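Local coordinates for glycosyl hydrolase family 2, TIM barrel domain protein (Faecalibacterium prausnitzii A2-165, PDB 6ED2), which probably hydrolyses beta-glucuronides, as a gut bacterial beta-glucuronidase of glycosyl hydrolase family 2, at residues 206-210 with 287-291; 237-241 with 252-256; 273-279 with 291-297. All coordinates share one frame; numbering follows the deposited sequence.

Overall arrangement
All three interactions meet on one four-stranded antiparallel sheet of the chain. Interactions 1 and 3 share Y291 and strand 286-295, their centres about 17 Å apart. Interaction 2 lies on the other outer strand pair and touches interaction 3 through strands 238-244 and 275-283, with centres about 14 Å apart. Interaction 3 is the most extensive, a long ladder with a largely apolar inner face and an outer one that mixes an apolar pair with a long, weak salt bridge. Interaction 2 is a shorter, partly exposed strand end carrying part of a magnesium site. Interaction 1 involves no strand pairing: a buried aspartate ties a linking loop to the sheet edge.

Interaction 1: 206-210 with 287-291; sequences PKERV and VVDEY
A classic beta bulge in strand 286-295, where V288 and D289 both face I281 of the neighbouring strand, receives P206, E208 and V210 from the link between strands 200-205 and 210-219. The D289 carboxylate makes the one hydrogen bond between the two segments. With its CG anti to the backbone N (chi1 -175°), OD2 reaches the start of strand 210-219, where V210 N donates to D289 OD2 over 2.8 Å. The amide comes in on the anti side, 25° out of the carboxylate plane, and the bond is moderately bent (154° at the hydrogen). R209 CB rests 3.3 Å from D289 OD2. R37 pairs with that oxygen too and also reaches V210 O; a buried carboxylate held this way probably stays ionised. The link leads out of the sheet containing strand 200-205 into the immunoglobulin-like sandwich expected of family 2 enzymes, and the bulge is where the sandwich edge meets it. Here the P206 ring crosses the D289 side chain at about a right angle, with P206 CG 3.4 Å from D289 OD1 and 3.1 Å from V288 O. Beside it, V288 CG2 packs on E208 O at 3.5 Å, while the E208 carboxylate turns to H236. The extended R209 chain runs away from the strand; its NH1 bonds P206 O at 2.7 Å, nearly in the guanidinium plane, and pairs with D109 as well, bracing the loop. At the far end V210 CB meets Y291 CB at 4.3 Å, and the Y291 ring leads off to place its OH on Y30 O.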
ATOM      1  N   PRO A 206     -48.517  23.420 -13.531  1.00 27.92           N
ATOM      2  CA  PRO A 206     -49.914  23.878 -13.571  1.00 29.35           C
ATOM      3  C   PRO A 206     -50.543  23.776 -12.185  1.00 30.34           C
ATOM      4  O   PRO A 206     -50.219  22.890 -11.389  1.00 28.90           O
ATOM      5  CB  PRO A 206     -50.588  22.916 -14.566  1.00 26.18           C
ATOM      6  CG  PRO A 206     -49.474  22.211 -15.272  1.00 26.89           C
ATOM      7  CD  PRO A 206     -48.321  22.177 -14.294  1.00 29.98           C
ATOM      8  N   LYS A 207     -51.434  24.719 -11.886  1.00 28.29           N
ATOM      9  CA  LYS A 207     -52.071  24.717 -10.578  1.00 31.24           C
ATOM     10  C   LYS A 207     -52.942  23.481 -10.368  1.00 30.92           C
ATOM     11  O   LYS A 207     -53.053  22.991  -9.244  1.00 31.44           O
ATOM     12  CB  LYS A 207     -52.850  26.018 -10.400  1.00 29.88           C
ATOM     13  CG  LYS A 207     -51.914  27.103  -9.861  1.00 37.89           C
ATOM     14  CD  LYS A 207     -52.307  28.499 -10.237  1.00 36.98           C
ATOM     15  CE  LYS A 207     -51.481  29.477  -9.444  1.00 38.03           C
ATOM     16  NZ  LYS A 207     -52.010  30.844  -9.615  1.00 47.77           N
ATOM     17  N   GLU A 208     -53.528  22.943 -11.430  1.00 30.87           N
ATOM     18  CA  GLU A 208     -54.178  21.648 -11.381  1.00 30.72           C
ATOM     19  C   GLU A 208     -53.254  20.621 -12.029  1.00 33.30           C
ATOM     20  O   GLU A 208     -52.958  20.718 -13.222  1.00 29.28           O
ATOM     21  CB  GLU A 208     -55.526  21.676 -12.098  1.00 25.46           C
ATOM     22  CG  GLU A 208     -56.248  20.345 -11.981  1.00 32.71           C
ATOM     23  CD  GLU A 208     -57.607  20.317 -12.666  1.00 35.74           C
ATOM     24  OE1 GLU A 208     -58.093  21.391 -13.081  1.00 35.22           O
ATOM     25  OE2 GLU A 208     -58.197  19.211 -12.767  1.00 34.52           O
ATOM     26  N   ARG A 209     -52.824  19.624 -11.262  1.00 31.21           N
ATOM     27  CA  ARG A 209     -51.785  18.748 -11.783  1.00 32.02           C
ATOM     28  C   ARG A 209     -51.855  17.372 -11.141  1.00 30.04           C
ATOM     29  O   ARG A 209     -52.440  17.187 -10.074  1.00 28.46           O
ATOM     30  CB  ARG A 209     -50.402  19.346 -11.537  1.00 27.05           C
ATOM     31  CG  ARG A 209     -50.137  19.641 -10.059  1.00 27.53           C
ATOM     32  CD  ARG A 209     -48.705  20.066  -9.891  1.00 26.50           C
ATOM     33  NE  ARG A 209     -48.374  20.534  -8.551  1.00 24.41           N
ATOM     34  CZ  ARG A 209     -48.644  21.747  -8.088  1.00 27.77           C
ATOM     35  NH1 ARG A 209     -49.307  22.625  -8.840  1.00 27.41           N
ATOM     36  NH2 ARG A 209     -48.272  22.074  -6.860  1.00 29.32           N
ATOM     37  N   VAL A 210     -51.248  16.404 -11.835  1.00 23.61           N
ATOM     38  CA  VAL A 210     -50.982  15.097 -11.265  1.00 28.54           C
ATOM     39  C   VAL A 210     -50.078  15.224 -10.046  1.00 31.05           C
ATOM     40  O   VAL A 210     -49.017  15.855 -10.107  1.00 29.94           O
ATOM     41  CB  VAL A 210     -50.343  14.200 -12.325  1.00 27.81           C
ATOM     42  CG1 VAL A 210     -50.126  12.796 -11.759  1.00 27.76           C
ATOM     43  CG2 VAL A 210     -51.196  14.200 -13.574  1.00 26.04           C
ATOM     44  N   VAL A 287     -54.666  20.495 -23.004  1.00 38.37           N
ATOM     45  CA  VAL A 287     -53.949  19.703 -22.011  1.00 37.38           C
ATOM     46  C   VAL A 287     -53.595  20.618 -20.847  1.00 36.03           C
ATOM     47  O   VAL A 287     -52.859  21.591 -21.022  1.00 40.17           O
ATOM     48  CB  VAL A 287     -52.686  19.068 -22.610  1.00 35.78           C
ATOM     49  CG1 VAL A 287     -51.928  18.257 -21.536  1.00 34.38           C
ATOM     50  CG2 VAL A 287     -53.050  18.200 -23.790  1.00 32.30           C
ATOM     51  N   VAL A 288     -54.111  20.322 -19.652  1.00 31.77           N
ATOM     52  CA  VAL A 288     -53.785  21.186 -18.517  1.00 23.95           C
ATOM     53  C   VAL A 288     -52.568  20.686 -17.743  1.00 25.12           C
ATOM     54  O   VAL A 288     -51.885  21.485 -17.098  1.00 32.01           O
ATOM     55  CB  VAL A 288     -55.014  21.376 -17.601  1.00 37.03           C
ATOM     56  CG1 VAL A 288     -56.256  20.766 -18.222  1.00 37.19           C
ATOM     57  CG2 VAL A 288     -54.792  20.849 -16.155  1.00 31.51           C
ATOM     58  N   ASP A 289     -52.261  19.397 -17.798  1.00 25.60           N
ATOM     59  CA  ASP A 289     -51.044  18.917 -17.155  1.00 27.52           C
ATOM     60  C   ASP A 289     -50.638  17.626 -17.835  1.00 29.44           C
ATOM     61  O   ASP A 289     -51.479  16.891 -18.362  1.00 29.81           O
ATOM     62  CB  ASP A 289     -51.204  18.673 -15.649  1.00 30.31           C
ATOM     63  CG  ASP A 289     -49.878  18.299 -14.980  1.00 36.35           C
ATOM     64  OD1 ASP A 289     -48.843  18.918 -15.327  1.00 31.38           O
ATOM     65  OD2 ASP A 289     -49.855  17.377 -14.120  1.00 31.21           O
ATOM     66  N   GLU A 290     -49.339  17.369 -17.836  1.00 27.14           N
ATOM     67  CA  GLU A 290     -48.840  16.122 -18.385  1.00 27.67           C
ATOM     68  C   GLU A 290     -47.690  15.650 -17.518  1.00 30.22           C
ATOM     69  O   GLU A 290     -46.803  16.436 -17.173  1.00 29.45           O
ATOM     70  CB  GLU A 290     -48.394  16.283 -19.834  1.00 24.36           C
ATOM     71  CG  GLU A 290     -47.508  15.163 -20.315  1.00 30.19           C
ATOM     72  CD  GLU A 290     -47.025  15.402 -21.724  1.00 36.36           C
ATOM     73  OE1 GLU A 290     -46.024  16.137 -21.896  1.00 36.23           O
ATOM     74  OE2 GLU A 290     -47.677  14.889 -22.656  1.00 35.62           O
ATOM     75  N   TYR A 291     -47.741  14.387 -17.118  1.00 28.50           N
ATOM     76  CA  TYR A 291     -46.649  13.765 -16.400  1.00 29.57           C
ATOM     77  C   TYR A 291     -46.152  12.599 -17.229  1.00 26.07           C
ATOM     78  O   TYR A 291     -46.921  11.968 -17.952  1.00 28.34           O
ATOM     79  CB  TYR A 291     -47.035  13.291 -14.983  1.00 27.43           C
ATOM     80  CG  TYR A 291     -45.796  12.935 -14.196  1.00 28.19           C
ATOM     81  CD1 TYR A 291     -44.943  13.934 -13.704  1.00 25.93           C
ATOM     82  CD2 TYR A 291     -45.432  11.604 -14.007  1.00 25.50           C
ATOM     83  CE1 TYR A 291     -43.780  13.605 -13.016  1.00 24.93           C
ATOM     84  CE2 TYR A 291     -44.263  11.266 -13.332  1.00 26.78           C
ATOM     85  CZ  TYR A 291     -43.444  12.265 -12.841  1.00 29.40           C
ATOM     86  OH  TYR A 291     -42.296  11.919 -12.160  1.00 29.98           O
TER

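Interaction 2: 237-241 with 252-256; sequences PVTVE and SSGTT
T239 and S253 face each other as an antiparallel non-hydrogen-bonded pair, their CA atoms 4.3 Å apart, and V240 with S252 forms the hydrogen-bonded pair next to it. V240 N donates to S252 O at 2.8 Å, and S252 N returns a bond to V240 O that is noticeably bent, 139° at the hydrogen. Beyond T239 the ladder ends with G254 N bonding V238 O at 2.8 Å. The same carbonyl oxygen also takes a CA-H...O contact from S253, as S252 O does from T239, T239 CA to S252 O being 3.4 Å. G254 has a positive phi (110°), a conformation suited to its lack of a side chain, and the chain swings out of the hairpin so that T255 pairs with V230 of strand 223-232. This is the open end of the hairpin of strands 238-244 and 247-253, away from its turn, at the edge of the immunoglobulin-like sandwich domain usual in family 2. V238 fills the bend: its CG2 meets T255 CG2 at 3.5 Å, the two side chains crossing at about a right angle, and its CG1, anti to the backbone N (chi1 162°), lies 3.7 Å from G254 O. V240 and S252 point to the same face of the sheet. V240 packs there on Y228 and V230, and Y228 OH is hydrogen-bonded to S252 OG and G254 O. T239 and S253 point to the other face, where T239 and E241 bind a magnesium ion, about 3 Å from the T239 side chain. A salt bridge to R248 steadies the E241 carboxylate, and T239 OG1 has a weak hydrogen bond with H282.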
ATOM      1  N   PRO A 237     -60.733  15.716 -16.259  1.00 25.59           N
ATOM      2  CA  PRO A 237     -60.519  14.307 -16.609  1.00 25.31           C
ATOM      3  C   PRO A 237     -59.067  13.961 -16.894  1.00 32.45           C
ATOM      4  O   PRO A 237     -58.252  14.802 -17.291  1.00 29.12           O
ATOM      5  CB  PRO A 237     -61.371  14.129 -17.874  1.00 27.08           C
ATOM      6  CG  PRO A 237     -61.538  15.524 -18.417  1.00 25.09           C
ATOM      7  CD  PRO A 237     -61.646  16.389 -17.198  1.00 23.19           C
ATOM      8  N   VAL A 238     -58.780  12.664 -16.750  1.00 29.84           N
ATOM      9  CA  VAL A 238     -57.443  12.098 -16.856  1.00 27.30           C
ATOM     10  C   VAL A 238     -57.433  11.063 -17.963  1.00 30.52           C
ATOM     11  O   VAL A 238     -58.374  10.271 -18.083  1.00 34.17           O
ATOM     12  CB  VAL A 238     -56.999  11.455 -15.522  1.00 27.88           C
ATOM     13  CG1 VAL A 238     -55.820  10.498 -15.745  1.00 26.11           C
ATOM     14  CG2 VAL A 238     -56.633  12.529 -14.514  1.00 27.50           C
ATOM     15  N   THR A 239     -56.376  11.065 -18.776  1.00 29.25           N
ATOM     16  CA  THR A 239     -56.101   9.951 -19.672  1.00 28.34           C
ATOM     17  C   THR A 239     -54.695   9.442 -19.397  1.00 32.05           C
ATOM     18  O   THR A 239     -53.826  10.180 -18.929  1.00 34.23           O
ATOM     19  CB  THR A 239     -56.226  10.334 -21.153  1.00 35.93           C
ATOM     20  OG1 THR A 239     -55.088  11.109 -21.526  1.00 42.41           O
ATOM     21  CG2 THR A 239     -57.475  11.158 -21.401  1.00 34.35           C
ATOM     22  N   VAL A 240     -54.488   8.163 -19.662  1.00 29.53           N
ATOM     23  CA  VAL A 240     -53.210   7.508 -19.450  1.00 28.87           C
ATOM     24  C   VAL A 240     -52.900   6.704 -20.702  1.00 33.79           C
ATOM     25  O   VAL A 240     -53.767   5.991 -21.213  1.00 32.04           O
ATOM     26  CB  VAL A 240     -53.231   6.593 -18.212  1.00 30.18           C
ATOM     27  CG1 VAL A 240     -51.864   5.994 -17.985  1.00 27.34           C
ATOM     28  CG2 VAL A 240     -53.697   7.358 -16.981  1.00 29.40           C
ATOM     29  N   GLU A 241     -51.677   6.826 -21.199  1.00 32.27           N
ATOM     30  CA  GLU A 241     -51.257   6.143 -22.407  1.00 33.58           C
ATOM     31  C   GLU A 241     -49.925   5.467 -22.147  1.00 32.16           C
ATOM     32  O   GLU A 241     -49.125   5.929 -21.331  1.00 34.90           O
ATOM     33  CB  GLU A 241     -51.114   7.115 -23.590  1.00 32.66           C
ATOM     34  CG  GLU A 241     -52.391   7.835 -23.971  1.00 38.37           C
ATOM     35  CD  GLU A 241     -52.121   9.012 -24.887  1.00 43.67           C
ATOM     36  OE1 GLU A 241     -51.614  10.044 -24.395  1.00 49.51           O
ATOM     37  OE2 GLU A 241     -52.395   8.902 -26.097  1.00 43.65           O
ATOM     38  N   SER A 252     -56.138   4.626 -21.802  1.00 31.96           N
ATOM     39  CA  SER A 252     -57.298   4.501 -20.936  1.00 34.06           C
ATOM     40  C   SER A 252     -57.695   5.886 -20.452  1.00 34.67           C
ATOM     41  O   SER A 252     -56.832   6.715 -20.162  1.00 35.89           O
ATOM     42  CB  SER A 252     -56.994   3.564 -19.752  1.00 35.61           C
ATOM     43  OG  SER A 252     -58.017   3.589 -18.768  1.00 40.57           O
ATOM     44  N   SER A 253     -58.996   6.134 -20.400  1.00 29.16           N
ATOM     45  CA  SER A 253     -59.546   7.317 -19.754  1.00 37.25           C
ATOM     46  C   SER A 253     -59.931   6.996 -18.321  1.00 29.59           C
ATOM     47  O   SER A 253     -60.340   5.880 -18.013  1.00 40.61           O
ATOM     48  CB  SER A 253     -60.784   7.812 -20.496  1.00 39.01           C
ATOM     49  OG  SER A 253     -60.559   7.752 -21.885  1.00 49.18           O
ATOM     50  N   GLY A 254     -59.804   7.978 -17.458  1.00 32.83           N
ATOM     51  CA  GLY A 254     -60.197   7.867 -16.068  1.00 36.62           C
ATOM     52  C   GLY A 254     -58.993   7.845 -15.138  1.00 33.10           C
ATOM     53  O   GLY A 254     -57.898   7.398 -15.504  1.00 33.76           O
ATOM     54  N   THR A 255     -59.207   8.320 -13.901  1.00 29.11           N
ATOM     55  CA  THR A 255     -58.192   8.276 -12.851  1.00 32.95           C
ATOM     56  C   THR A 255     -57.981   6.891 -12.270  1.00 34.40           C
ATOM     57  O   THR A 255     -57.134   6.739 -11.388  1.00 33.68           O
ATOM     58  CB  THR A 255     -58.540   9.203 -11.693  1.00 34.49           C
ATOM     59  OG1 THR A 255     -59.909   9.009 -11.323  1.00 40.03           O
ATOM     60  CG2 THR A 255     -58.295  10.632 -12.068  1.00 28.45           C
ATOM     61  N   THR A 256     -58.754   5.900 -12.698  1.00 33.26           N
ATOM     62  CA  THR A 256     -58.468   4.502 -12.426  1.00 34.98           C
ATOM     63  C   THR A 256     -58.765   3.748 -13.706  1.00 33.08           C
ATOM     64  O   THR A 256     -59.548   4.210 -14.540  1.00 35.95           O
ATOM     65  CB  THR A 256     -59.317   3.927 -11.276  1.00 36.71           C
ATOM     66  OG1 THR A 256     -60.702   4.047 -11.623  1.00 42.83           O
ATOM     67  CG2 THR A 256     -59.065   4.671  -9.973  1.00 31.52           C
TER

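Interaction 3: 273-279 with 291-297; sequences YLYDLVI and YLDRIGI
L277 and I295 meet on the buried face of two neighbouring strands, L277 CD2 lying 4.1 Å from I295 CG2 as the side chains slant past one another. The I295 CG1 branch sits between backbone N and carbonyl carbon (chi1 63°), leaving CG2 turned to the leucine. Y213 of strand 210-219 covers L277, I279 and I295 from this side. D293, on the same face but partly exposed, turns its carboxylate to Y213 OH and takes a bond from R294 N. At one end of the row I297 CD1 touches Y275 CE2 at 3.7 Å; at the other, I279 and Y291 approach through their CB atoms, while the Y291 ring leads off toward the loop at L29. Six backbone bonds join the strands, two each between Y275 and I295, L277 and D293, and I279 and Y291; L277 N to D293 O is 2.7 Å. Past the last pair a water bridges Y273 O and I297 N, at the edge of the Y275 ring. On the outer face V278 and L292 lie side by side, V278 CG2 to L292 CD2 3.7 Å, and L292 also packs on F153 of the second subunit. Farther along, D276 and R294 run alongside each other with their flat groups 29° apart, but the salt bridge is long, 3.7 Å from D276 OD1 to R294 NE. A bend at chi3 (77°) lays the guanidinium against L274, whose CD1 sits over one face, 3.6 Å from R294 NH1. That nitrogen has a second charged partner, E369 of helix 361-370. Strands 275-283 and 286-295 form an antiparallel hairpin whose inner face packs on strands 210-219 and 223-232, as in the immunoglobulin-like sandwich expected of family 2.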
ATOM      1  N   TYR A 273     -36.928  -4.089 -19.649  1.00 33.58           N
ATOM      2  CA  TYR A 273     -37.645  -3.424 -20.722  1.00 31.67           C
ATOM      3  C   TYR A 273     -38.579  -2.404 -20.105  1.00 29.40           C
ATOM      4  O   TYR A 273     -39.350  -2.733 -19.203  1.00 34.72           O
ATOM      5  CB  TYR A 273     -38.433  -4.406 -21.587  1.00 31.24           C
ATOM      6  CG  TYR A 273     -38.769  -3.816 -22.926  1.00 40.38           C
ATOM      7  CD1 TYR A 273     -37.880  -3.924 -23.987  1.00 43.49           C
ATOM      8  CD2 TYR A 273     -39.956  -3.111 -23.126  1.00 41.61           C
ATOM      9  CE1 TYR A 273     -38.167  -3.375 -25.215  1.00 46.75           C
ATOM     10  CE2 TYR A 273     -40.252  -2.550 -24.360  1.00 42.40           C
ATOM     11  CZ  TYR A 273     -39.351  -2.694 -25.403  1.00 47.92           C
ATOM     12  OH  TYR A 273     -39.623  -2.161 -26.645  1.00 46.17           O
ATOM     13  N   LEU A 274     -38.506  -1.171 -20.587  1.00 31.41           N
ATOM     14  CA  LEU A 274     -39.277  -0.065 -20.042  1.00 29.18           C
ATOM     15  C   LEU A 274     -40.218   0.469 -21.112  1.00 36.42           C
ATOM     16  O   LEU A 274     -39.884   0.475 -22.304  1.00 32.34           O
ATOM     17  CB  LEU A 274     -38.351   1.054 -19.528  1.00 27.41           C
ATOM     18  CG  LEU A 274     -37.488   0.652 -18.318  1.00 35.51           C
ATOM     19  CD1 LEU A 274     -36.547   1.775 -17.902  1.00 30.04           C
ATOM     20  CD2 LEU A 274     -38.367   0.210 -17.126  1.00 24.55           C
ATOM     21  N   TYR A 275     -41.411   0.872 -20.685  1.00 32.60           N
ATOM     22  CA  TYR A 275     -42.396   1.531 -21.526  1.00 32.92           C
ATOM     23  C   TYR A 275     -42.529   2.976 -21.086  1.00 29.74           C
ATOM     24  O   TYR A 275     -42.264   3.323 -19.936  1.00 34.25           O
ATOM     25  CB  TYR A 275     -43.768   0.856 -21.430  1.00 33.82           C
ATOM     26  CG  TYR A 275     -43.893  -0.455 -22.169  1.00 33.93           C
ATOM     27  CD1 TYR A 275     -44.452  -0.514 -23.450  1.00 34.08           C
ATOM     28  CD2 TYR A 275     -43.499  -1.644 -21.569  1.00 33.57           C
ATOM     29  CE1 TYR A 275     -44.591  -1.735 -24.120  1.00 34.92           C
ATOM     30  CE2 TYR A 275     -43.634  -2.857 -22.218  1.00 34.49           C
ATOM     31  CZ  TYR A 275     -44.175  -2.901 -23.494  1.00 34.03           C
ATOM     32  OH  TYR A 275     -44.297  -4.121 -24.120  1.00 35.17           O
ATOM     33  N   ASP A 276     -42.984   3.818 -21.994  1.00 32.38           N
ATOM     34  CA  ASP A 276     -43.154   5.234 -21.697  1.00 32.39           C
ATOM     35  C   ASP A 276     -44.601   5.482 -21.295  1.00 33.58           C
ATOM     36  O   ASP A 276     -45.527   5.126 -22.034  1.00 34.95           O
ATOM     37  CB  ASP A 276     -42.752   6.095 -22.891  1.00 36.17           C
ATOM     38  CG  ASP A 276     -41.266   6.013 -23.184  1.00 37.56           C
ATOM     39  OD1 ASP A 276     -40.468   6.343 -22.287  1.00 45.09           O
ATOM     40  OD2 ASP A 276     -40.895   5.597 -24.298  1.00 45.89           O
ATOM     41  N   LEU A 277     -44.785   6.074 -20.122  1.00 29.35           N
ATOM     42  CA  LEU A 277     -46.100   6.339 -19.569  1.00 31.00           C
ATOM     43  C   LEU A 277     -46.407   7.820 -19.730  1.00 30.09           C
ATOM     44  O   LEU A 277     -45.585   8.669 -19.368  1.00 30.89           O
ATOM     45  CB  LEU A 277     -46.145   5.932 -18.091  1.00 32.76           C
ATOM     46  CG  LEU A 277     -47.473   6.033 -17.334  1.00 30.99           C
ATOM     47  CD1 LEU A 277     -48.502   5.076 -17.924  1.00 24.66           C
ATOM     48  CD2 LEU A 277     -47.262   5.713 -15.879  1.00 30.27           C
ATOM     49  N   VAL A 278     -47.584   8.129 -20.272  1.00 28.84           N
ATOM     50  CA  VAL A 278     -48.026   9.506 -20.473  1.00 29.06           C
ATOM     51  C   VAL A 278     -49.333   9.705 -19.718  1.00 28.67           C
ATOM     52  O   VAL A 278     -50.359   9.114 -20.076  1.00 28.94           O
ATOM     53  CB  VAL A 278     -48.208   9.835 -21.959  1.00 33.26           C
ATOM     54  CG1 VAL A 278     -48.657  11.286 -22.141  1.00 27.37           C
ATOM     55  CG2 VAL A 278     -46.931   9.550 -22.711  1.00 25.30           C
ATOM     56  N   ILE A 279     -49.314  10.561 -18.699  1.00 26.56           N
ATOM     57  CA  ILE A 279     -50.506  10.891 -17.929  1.00 28.75           C
ATOM     58  C   ILE A 279     -50.877  12.340 -18.196  1.00 29.74           C
ATOM     59  O   ILE A 279     -50.072  13.244 -17.942  1.00 30.59           O
ATOM     60  CB  ILE A 279     -50.299  10.676 -16.419  1.00 26.92           C
ATOM     61  CG1 ILE A 279     -49.728   9.292 -16.104  1.00 23.75           C
ATOM     62  CG2 ILE A 279     -51.612  10.933 -15.676  1.00 21.21           C
ATOM     63  CD1 ILE A 279     -49.249   9.186 -14.670  1.00 21.89           C
ATOM     64  N   TYR A 291     -47.741  14.387 -17.118  1.00 28.50           N
ATOM     65  CA  TYR A 291     -46.649  13.765 -16.400  1.00 29.57           C
ATOM     66  C   TYR A 291     -46.152  12.599 -17.229  1.00 26.07           C
ATOM     67  O   TYR A 291     -46.921  11.968 -17.952  1.00 28.34           O
ATOM     68  CB  TYR A 291     -47.035  13.291 -14.983  1.00 27.43           C
ATOM     69  CG  TYR A 291     -45.796  12.935 -14.196  1.00 28.19           C
ATOM     70  CD1 TYR A 291     -44.943  13.934 -13.704  1.00 25.93           C
ATOM     71  CD2 TYR A 291     -45.432  11.604 -14.007  1.00 25.50           C
ATOM     72  CE1 TYR A 291     -43.780  13.605 -13.016  1.00 24.93           C
ATOM     73  CE2 TYR A 291     -44.263  11.266 -13.332  1.00 26.78           C
ATOM     74  CZ  TYR A 291     -43.444  12.265 -12.841  1.00 29.40           C
ATOM     75  OH  TYR A 291     -42.296  11.919 -12.160  1.00 29.98           O
ATOM     76  N   LEU A 292     -44.845  12.369 -17.164  1.00 28.81           N
ATOM     77  CA  LEU A 292     -44.159  11.397 -17.999  1.00 30.57           C
ATOM     78  C   LEU A 292     -43.254  10.535 -17.133  1.00 28.77           C
ATOM     79  O   LEU A 292     -42.555  11.035 -16.254  1.00 30.03           O
ATOM     80  CB  LEU A 292     -43.331  12.095 -19.089  1.00 31.66           C
ATOM     81  CG  LEU A 292     -44.065  13.024 -20.058  1.00 33.19           C
ATOM     82  CD1 LEU A 292     -43.057  13.917 -20.789  1.00 30.07           C
ATOM     83  CD2 LEU A 292     -44.882  12.218 -21.060  1.00 26.50           C
ATOM     84  N   ASP A 293     -43.264   9.236 -17.382  1.00 28.77           N
ATOM     85  CA  ASP A 293     -42.440   8.337 -16.597  1.00 26.86           C
ATOM     86  C   ASP A 293     -42.205   7.093 -17.437  1.00 27.79           C
ATOM     87  O   ASP A 293     -42.730   6.953 -18.548  1.00 29.06           O
ATOM     88  CB  ASP A 293     -43.094   8.017 -15.245  1.00 34.35           C
ATOM     89  CG  ASP A 293     -42.083   7.632 -14.161  1.00 38.57           C
ATOM     90  OD1 ASP A 293     -40.883   7.412 -14.479  1.00 40.06           O
ATOM     91  OD2 ASP A 293     -42.513   7.521 -12.984  1.00 38.39           O
ATOM     92  N   ARG A 294     -41.360   6.217 -16.916  1.00 31.26           N
ATOM     93  CA  ARG A 294     -41.073   4.944 -17.554  1.00 31.71           C
ATOM     94  C   ARG A 294     -41.322   3.849 -16.536  1.00 36.07           C
ATOM     95  O   ARG A 294     -40.940   3.989 -15.369  1.00 38.09           O
ATOM     96  CB  ARG A 294     -39.649   4.905 -18.067  1.00 32.34           C
ATOM     97  CG  ARG A 294     -39.365   6.054 -19.011  1.00 36.48           C
ATOM     98  CD  ARG A 294     -37.910   6.111 -19.375  1.00 39.35           C
ATOM     99  NE  ARG A 294     -37.550   5.106 -20.368  1.00 43.21           N
ATOM    100  CZ  ARG A 294     -36.368   4.494 -20.391  1.00 52.82           C
ATOM    101  NH1 ARG A 294     -35.450   4.784 -19.455  1.00 52.45           N
ATOM    102  NH2 ARG A 294     -36.111   3.586 -21.329  1.00 44.53           N
ATOM    103  N   ILE A 295     -41.994   2.784 -16.970  1.00 30.61           N
ATOM    104  CA  ILE A 295     -42.378   1.700 -16.084  1.00 32.93           C
ATOM    105  C   ILE A 295     -41.982   0.383 -16.729  1.00 32.27           C
ATOM    106  O   ILE A 295     -41.863   0.267 -17.950  1.00 30.71           O
ATOM    107  CB  ILE A 295     -43.888   1.702 -15.776  1.00 32.16           C
ATOM    108  CG1 ILE A 295     -44.678   1.474 -17.062  1.00 32.63           C
ATOM    109  CG2 ILE A 295     -44.299   2.978 -15.100  1.00 32.65           C
ATOM    110  CD1 ILE A 295     -46.186   1.644 -16.884  1.00 38.49           C
ATOM    111  N   GLY A 296     -41.784  -0.617 -15.892  1.00 26.85           N
ATOM    112  CA  GLY A 296     -41.492  -1.962 -16.352  1.00 28.15           C
ATOM    113  C   GLY A 296     -42.622  -2.884 -15.944  1.00 30.84           C
ATOM    114  O   GLY A 296     -43.184  -2.746 -14.856  1.00 35.50           O
ATOM    115  N   ILE A 297     -42.958  -3.811 -16.832  1.00 29.71           N
ATOM    116  CA  ILE A 297     -44.044  -4.754 -16.610  1.00 33.18           C
ATOM    117  C   ILE A 297     -43.441  -6.014 -16.000  1.00 31.93           C
ATOM    118  O   ILE A 297     -42.770  -6.793 -16.684  1.00 31.83           O
ATOM    119  CB  ILE A 297     -44.795  -5.062 -17.913  1.00 34.13           C
ATOM    120  CG1 ILE A 297     -45.371  -3.774 -18.509  1.00 29.72           C
ATOM    121  CG2 ILE A 297     -45.915  -6.049 -17.657  1.00 28.41           C
ATOM    122  CD1 ILE A 297     -46.179  -4.024 -19.775  1.00 31.46           C
TER
HETATM  123  O   HOH W   1     -41.753  -3.992 -19.280  1.00 31.27           O